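Long-range contacts in taurocyamine kinase (Schistosoma mansoni, PDB 4WO8), which reversibly transfers a phosphate group between ATP and taurocyamine, a magnesium-dependent phosphagen kinase reaction: residues T120-G125 with L276-H281; L272-R277 with K324-L329. The protein carries 4 engineered substitutions. All coordinates share one frame; numbering follows the deposited sequence.

Contact 1 of 2, residues T120-G125 with L276-H281; sequences TRVRLG and LRASVH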
loop_
_atom_site.group_PDB
_atom_site.type_symbol
_atom_site.label_atom_id
_atom_site.label_comp_id
_atom_site.label_asym_id
_atom_site.label_seq_id
_atom_site.Cartn_x
_atom_site.Cartn_y
_atom_site.Cartn_z
ATOM N N THR A 120 21.014 -6.541 14.741
ATOM C CA THR A 120 20.959 -7.407 13.580
ATOM C C THR A 120 20.740 -8.821 14.096
ATOM O O THR A 120 21.275 -9.214 15.147
ATOM C CB THR A 120 22.258 -7.326 12.747
ATOM O OG1 THR A 120 22.536 -5.955 12.436
ATOM C CG2 THR A 120 22.164 -8.165 11.436
ATOM N N ARG A 121 19.964 -9.587 13.350
ATOM C CA ARG A 121 19.457 -10.872 13.804
ATOM C C ARG A 121 19.308 -11.783 12.578
ATOM O O ARG A 121 18.802 -11.344 11.544
ATOM C CB ARG A 121 18.117 -10.653 14.536
ATOM C CG ARG A 121 17.400 -11.884 15.090
ATOM C CD ARG A 121 16.054 -11.484 15.733
ATOM N NE ARG A 121 15.310 -12.613 16.318
ATOM C CZ ARG A 121 14.401 -13.366 15.680
ATOM N NH1 ARG A 121 14.089 -13.152 14.400
ATOM N NH2 ARG A 121 13.795 -14.360 16.327
ATOM N N VAL A 122 19.794 -13.018 12.647
ATOM C CA VAL A 122 19.383 -14.006 11.643
ATOM C C VAL A 122 18.827 -15.263 12.320
ATOM O O VAL A 122 19.393 -15.781 13.289
ATOM C CB VAL A 122 20.507 -14.410 10.684
ATOM C CG1 VAL A 122 19.917 -15.233 9.547
ATOM C CG2 VAL A 122 21.192 -13.185 10.073
ATOM N N ARG A 123 17.713 -15.748 11.793
ATOM C CA ARG A 123 17.012 -16.874 12.373
ATOM C C ARG A 123 16.761 -17.954 11.333
ATOM O O ARG A 123 16.423 -17.667 10.180
ATOM C CB ARG A 123 15.680 -16.399 12.998
ATOM C CG ARG A 123 14.534 -17.382 12.841
ATOM C CD ARG A 123 13.275 -16.894 13.531
ATOM N NE ARG A 123 12.312 -16.225 12.661
ATOM C CZ ARG A 123 11.488 -16.867 11.837
ATOM N NH1 ARG A 123 11.546 -18.184 11.743
ATOM N NH2 ARG A 123 10.621 -16.202 11.093
ATOM N N LEU A 124 16.949 -19.194 11.769
ATOM C CA LEU A 124 16.648 -20.399 11.016
ATOM C C LEU A 124 15.718 -21.289 11.822
ATOM O O LEU A 124 15.639 -21.151 13.044
ATOM C CB LEU A 124 17.925 -21.207 10.748
ATOM C CG LEU A 124 18.902 -20.822 9.677
ATOM C CD1 LEU A 124 20.120 -21.755 9.749
ATOM C CD2 LEU A 124 18.161 -20.943 8.371
ATOM N N GLY A 125 15.121 -22.277 11.153
ATOM C CA GLY A 125 14.342 -23.303 11.813
ATOM C C GLY A 125 14.544 -24.632 11.104
ATOM O O GLY A 125 14.816 -24.657 9.911
ATOM N N LEU A 276 14.814 -18.896 6.498
ATOM C CA LEU A 276 15.761 -17.902 6.979
ATOM C C LEU A 276 15.160 -16.501 7.024
ATOM O O LEU A 276 14.709 -15.969 6.010
ATOM C CB LEU A 276 17.020 -17.901 6.103
ATOM C CG LEU A 276 18.192 -17.044 6.588
ATOM C CD1 LEU A 276 19.268 -17.899 7.185
ATOM C CD2 LEU A 276 18.775 -16.200 5.483
ATOM N N ARG A 277 15.175 -15.917 8.216
ATOM C CA ARG A 277 14.724 -14.555 8.430
ATOM C C ARG A 277 15.914 -13.742 8.920
ATOM O O ARG A 277 16.350 -13.886 10.065
ATOM C CB ARG A 277 13.581 -14.487 9.434
ATOM C CG ARG A 277 12.875 -13.122 9.462
ATOM C CD ARG A 277 11.781 -13.040 10.547
ATOM N NE ARG A 277 12.240 -12.213 11.660
ATOM C CZ ARG A 277 12.081 -10.890 11.716
ATOM N NH1 ARG A 277 12.539 -10.195 12.751
ATOM N NH2 ARG A 277 11.459 -10.261 10.733
ATOM N N ALA A 278 16.451 -12.920 8.027
ATOM C CA ALA A 278 17.580 -12.066 8.339
ATOM C C ALA A 278 17.015 -10.681 8.507
ATOM O O ALA A 278 16.334 -10.197 7.621
ATOM C CB ALA A 278 18.642 -12.103 7.218
ATOM N N SER A 279 17.284 -10.042 9.636
ATOM C CA SER A 279 16.651 -8.768 9.929
ATOM C C SER A 279 17.510 -7.783 10.705
ATOM O O SER A 279 18.439 -8.177 11.406
ATOM C CB SER A 279 15.379 -9.017 10.708
ATOM O OG SER A 279 15.720 -9.452 11.998
ATOM N N VAL A 280 17.189 -6.500 10.555
ATOM C CA VAL A 280 17.690 -5.420 11.408
ATOM C C VAL A 280 16.530 -4.710 12.090
ATOM O O VAL A 280 15.423 -4.676 11.554
ATOM C CB VAL A 280 18.481 -4.335 10.613
ATOM C CG1 VAL A 280 19.752 -4.904 10.026
ATOM C CG2 VAL A 280 17.596 -3.709 9.512
ATOM N N HIS A 281 16.779 -4.168 13.280
ATOM C CA HIS A 281 15.942 -3.119 13.832
ATOM C C HIS A 281 16.621 -1.799 13.464
ATOM O O HIS A 281 17.749 -1.534 13.892
ATOM C CB HIS A 281 15.789 -3.236 15.350
ATOM C CG HIS A 281 14.749 -4.212 15.795
ATOM N ND1 HIS A 281 14.523 -5.414 15.156
ATOM C CD2 HIS A 281 13.885 -4.175 16.839
ATOM C CE1 HIS A 281 13.563 -6.070 15.783
ATOM N NE2 HIS A 281 13.156 -5.337 16.805
HETATM O O HOH W 1 15.352 -12.135 11.890
#
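Leu276, the last residue before its strand starts, turns its CD1 methyl to the face of the sheet that carries Val122: it lies 3.6 Å from CG1 of Val122 and is pushed up against CD2 of Leu124 at 3.4 Å, tighter than two methyls usually pack. Helix 236-253 lies against this apolar face, with Leu243 touching both Val122 and Leu124. Arg277 turns to the other face and pairs with Arg123 through two backbone bonds, Arg277 N to Arg123 O and Arg123 N to Arg277 O, both 2.9 Å. Its CG stands anti to the backbone N (chi1 -167°), and a bend at chi3 (106°) turns NE toward Arg121 NH1. The Arg123 guanidinium lies across this aliphatic stem, NH2 3.4 Å from Arg277 CD, with Arg277 CB over one face of the Arg123 group, and the two guanidinium planes are only 19° apart. Arg121, extended from CG to NE, brings NH1 to the edge of the Arg277 group, 3.4 Å from NE. These three arginines, with Arg226 and Arg305 close by, belong to the predicted ATP site, so the cluster looks prepared for an anion; Asp320 forms a salt bridge with Arg277 NH1. The two strands are adjacent inner strands of the antiparallel eight-stranded sheet in the phosphagen kinase catalytic domain, 150 residues apart in sequence. Ala278, on the same face as Val122, sets its CB against CG2 of that valine. Ser279 closes the second hydrogen-bonded pair: Arg121 N to Ser279 O and Ser279 N to Arg121 O are both 2.8 Å. A water links its OG (2.7 Å) to Arg121 NH1 and to Arg277 O, tying one arginine tip to the sheet. Val280 ends the walk with CG1 3.8 Å from OG1 of Thr120, whose hydroxyl bonds Gly233 O.

Contact 2 of 2, residues L272-R277 with K324-L329; sequences LGTTLR and KRRLGL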
loop_
_atom_site.group_PDB
_atom_site.type_symbol
_atom_site.label_atom_id
_atom_site.label_comp_id
_atom_site.label_asym_id
_atom_site.label_seq_id
_atom_site.Cartn_x
_atom_site.Cartn_y
_atom_site.Cartn_z
ATOM N N LEU A 272 8.931 -22.054 5.077
ATOM C CA LEU A 272 9.494 -23.132 4.256
ATOM C C LEU A 272 10.732 -22.663 3.487
ATOM O O LEU A 272 11.097 -21.487 3.532
ATOM C CB LEU A 272 8.442 -23.662 3.280
ATOM C CG LEU A 272 7.287 -24.446 3.917
ATOM C CD1 LEU A 272 6.200 -24.762 2.885
ATOM C CD2 LEU A 272 7.801 -25.732 4.616
ATOM N N GLY A 273 11.383 -23.582 2.787
ATOM C CA GLY A 273 12.516 -23.238 1.939
ATOM C C GLY A 273 13.830 -23.093 2.700
ATOM O O GLY A 273 14.374 -24.074 3.198
ATOM N N THR A 274 14.341 -21.865 2.766
ATOM C CA THR A 274 15.497 -21.530 3.602
ATOM C C THR A 274 15.171 -21.431 5.099
ATOM O O THR A 274 16.065 -21.532 5.943
ATOM C CB THR A 274 16.109 -20.163 3.193
ATOM O OG1 THR A 274 15.084 -19.156 3.253
ATOM C CG2 THR A 274 16.728 -20.217 1.799
ATOM N N THR A 275 13.906 -21.167 5.411
ATOM C CA THR A 275 13.431 -20.862 6.781
ATOM C C THR A 275 14.078 -19.610 7.342
ATOM O O THR A 275 13.918 -19.296 8.518
ATOM C CB THR A 275 13.699 -22.021 7.780
ATOM O OG1 THR A 275 15.074 -21.980 8.209
ATOM C CG2 THR A 275 13.399 -23.382 7.145
ATOM N N LEU A 276 14.814 -18.896 6.498
ATOM C CA LEU A 276 15.761 -17.902 6.979
ATOM C C LEU A 276 15.160 -16.501 7.024
ATOM O O LEU A 276 14.709 -15.969 6.010
ATOM C CB LEU A 276 17.020 -17.901 6.103
ATOM C CG LEU A 276 18.192 -17.044 6.588
ATOM C CD1 LEU A 276 19.268 -17.899 7.185
ATOM C CD2 LEU A 276 18.775 -16.200 5.483
ATOM N N ARG A 277 15.175 -15.917 8.216
ATOM C CA ARG A 277 14.724 -14.555 8.430
ATOM C C ARG A 277 15.914 -13.742 8.920
ATOM O O ARG A 277 16.350 -13.886 10.065
ATOM C CB ARG A 277 13.581 -14.487 9.434
ATOM C CG ARG A 277 12.875 -13.122 9.462
ATOM C CD ARG A 277 11.781 -13.040 10.547
ATOM N NE ARG A 277 12.240 -12.213 11.660
ATOM C CZ ARG A 277 12.081 -10.890 11.716
ATOM N NH1 ARG A 277 12.539 -10.195 12.751
ATOM N NH2 ARG A 277 11.459 -10.261 10.733
ATOM N N LYS A 324 12.200 -10.548 2.298
ATOM C CA LYS A 324 10.817 -10.980 2.107
ATOM C C LYS A 324 10.765 -12.426 1.644
ATOM O O LYS A 324 9.794 -13.115 1.909
ATOM C CB LYS A 324 10.076 -10.081 1.100
ATOM C CG LYS A 324 10.392 -10.354 -0.384
ATOM C CD LYS A 324 9.722 -9.313 -1.341
ATOM C CE LYS A 324 10.096 -9.567 -2.815
ATOM N NZ LYS A 324 9.614 -8.499 -3.769
ATOM N N ARG A 325 11.815 -12.900 0.979
ATOM C CA ARG A 325 11.772 -14.241 0.391
ATOM C C ARG A 325 12.282 -15.346 1.315
ATOM O O ARG A 325 13.249 -15.152 2.044
ATOM C CB ARG A 325 12.566 -14.259 -0.916
ATOM C CG ARG A 325 11.915 -13.442 -2.018
ATOM C CD ARG A 325 12.705 -13.543 -3.302
ATOM N NE ARG A 325 12.238 -12.578 -4.298
ATOM C CZ ARG A 325 11.196 -12.775 -5.103
ATOM N NH1 ARG A 325 10.494 -13.904 -5.028
ATOM N NH2 ARG A 325 10.850 -11.840 -5.978
ATOM N N ARG A 326 11.632 -16.510 1.262
ATOM C CA ARG A 326 12.084 -17.695 1.995
ATOM C C ARG A 326 12.347 -18.899 1.085
ATOM O O ARG A 326 13.256 -19.697 1.334
ATOM C CB ARG A 326 11.047 -18.121 3.046
ATOM C CG ARG A 326 10.662 -17.065 4.051
ATOM C CD ARG A 326 11.695 -16.929 5.140
ATOM N NE ARG A 326 11.180 -16.098 6.215
ATOM C CZ ARG A 326 11.126 -14.768 6.167
ATOM N NH1 ARG A 326 11.574 -14.119 5.086
ATOM N NH2 ARG A 326 10.640 -14.086 7.206
ATOM N N LEU A 327 11.516 -19.028 0.057
ATOM C CA LEU A 327 11.408 -20.248 -0.745
ATOM C C LEU A 327 11.844 -19.976 -2.165
ATOM O O LEU A 327 11.510 -18.921 -2.715
ATOM C CB LEU A 327 9.950 -20.762 -0.730
ATOM C CG LEU A 327 9.542 -22.032 -1.495
ATOM C CD1 LEU A 327 10.077 -23.273 -0.849
ATOM C CD2 LEU A 327 8.025 -22.139 -1.627
ATOM N N GLY A 328 12.576 -20.916 -2.765
ATOM C CA GLY A 328 12.983 -20.788 -4.156
ATOM C C GLY A 328 14.275 -20.003 -4.386
ATOM O O GLY A 328 14.564 -19.579 -5.506
ATOM N N LEU A 329 15.039 -19.816 -3.313
ATOM C CA LEU A 329 16.373 -19.215 -3.352
ATOM C C LEU A 329 17.239 -19.830 -2.267
ATOM O O LEU A 329 16.696 -20.380 -1.326
ATOM C CB LEU A 329 16.326 -17.688 -3.162
ATOM C CG LEU A 329 15.583 -16.963 -2.011
ATOM C CD1 LEU A 329 15.761 -17.533 -0.599
ATOM C CD2 LEU A 329 16.042 -15.478 -2.022
#
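Leu272 O lies 3.4 Å from CB of Arg326, and Leu272 also opens a type II' turn that runs to Thr275 and presents its tip to residues 324-329. Gly273 passes so close to the other loop that its CA sits 3.7 Å from CD1 of Leu327; phi is positive here (81°), and the backbones nearly meet, Gly273 CA 4.2 Å from Leu327 CA. Thr274 does the polar work. Its backbone N and its OG1 both donate to Arg326 O, at 2.8 and 2.7 Å, so one carbonyl is gripped twice by one residue: the N-H comes in almost straight but tilted from the carbonyl plane, while the hydroxyl lies in that plane, on a lone pair. With chi1 at 56°, OG1 stands between the backbone N and the carbonyl carbon, where it also accepts from Leu276 N at 3.3 Å, an ST turn. The methyl CG2 meanwhile packs 3.7 Å from CD1 of Leu329. Thr275 turns its side chain from the other loop, and its OG1 donates to Thr274 O. From Leu276 on, the Arg326 side chain takes over. Bent at chi2 (-79°), it folds back along the first loop, CD passing 3.3 Å from Leu276 O, which lies over one face of the guanidinium. CA of Arg277 lies above the centre of that guanidinium, and Arg326 NH2 reaches CG of Arg277; the two arginines run side by side in the same direction. Arg326 NH1 is held by Asn323 O. The two loops thus meet where strand 277-283 begins and where strand 318-323 gives way to helix 331-355, with Ala334 of that helix touching Leu276 and Leu329, and Ile81 of helix 74-84 packing on Leu272 and Leu327.

Contacts 1 and 2 lie 11 Å apart, centre to centre, and share Leu276 and Arg277, where the turn of contact 2 runs into the strand of contact 1. A second junction joins the turn residues Thr274 and Thr275 to residues 124-125: Gly125 N lies 3.0 Å from Thr275 OG1, a probable hydrogen bond, and Leu124 CD2 packs 3.3 Å from Thr274 O. Asn323, just ahead of 324-329, bonds Leu276 O and Ala278 N and so fastens the start of strand 277-283 from its other neighbour. Contact 1 supplies three of the five predicted ATP-binding arginines of this repeat, while contact 2 borders that site through the stem of Arg277, beside which Arg326 lies.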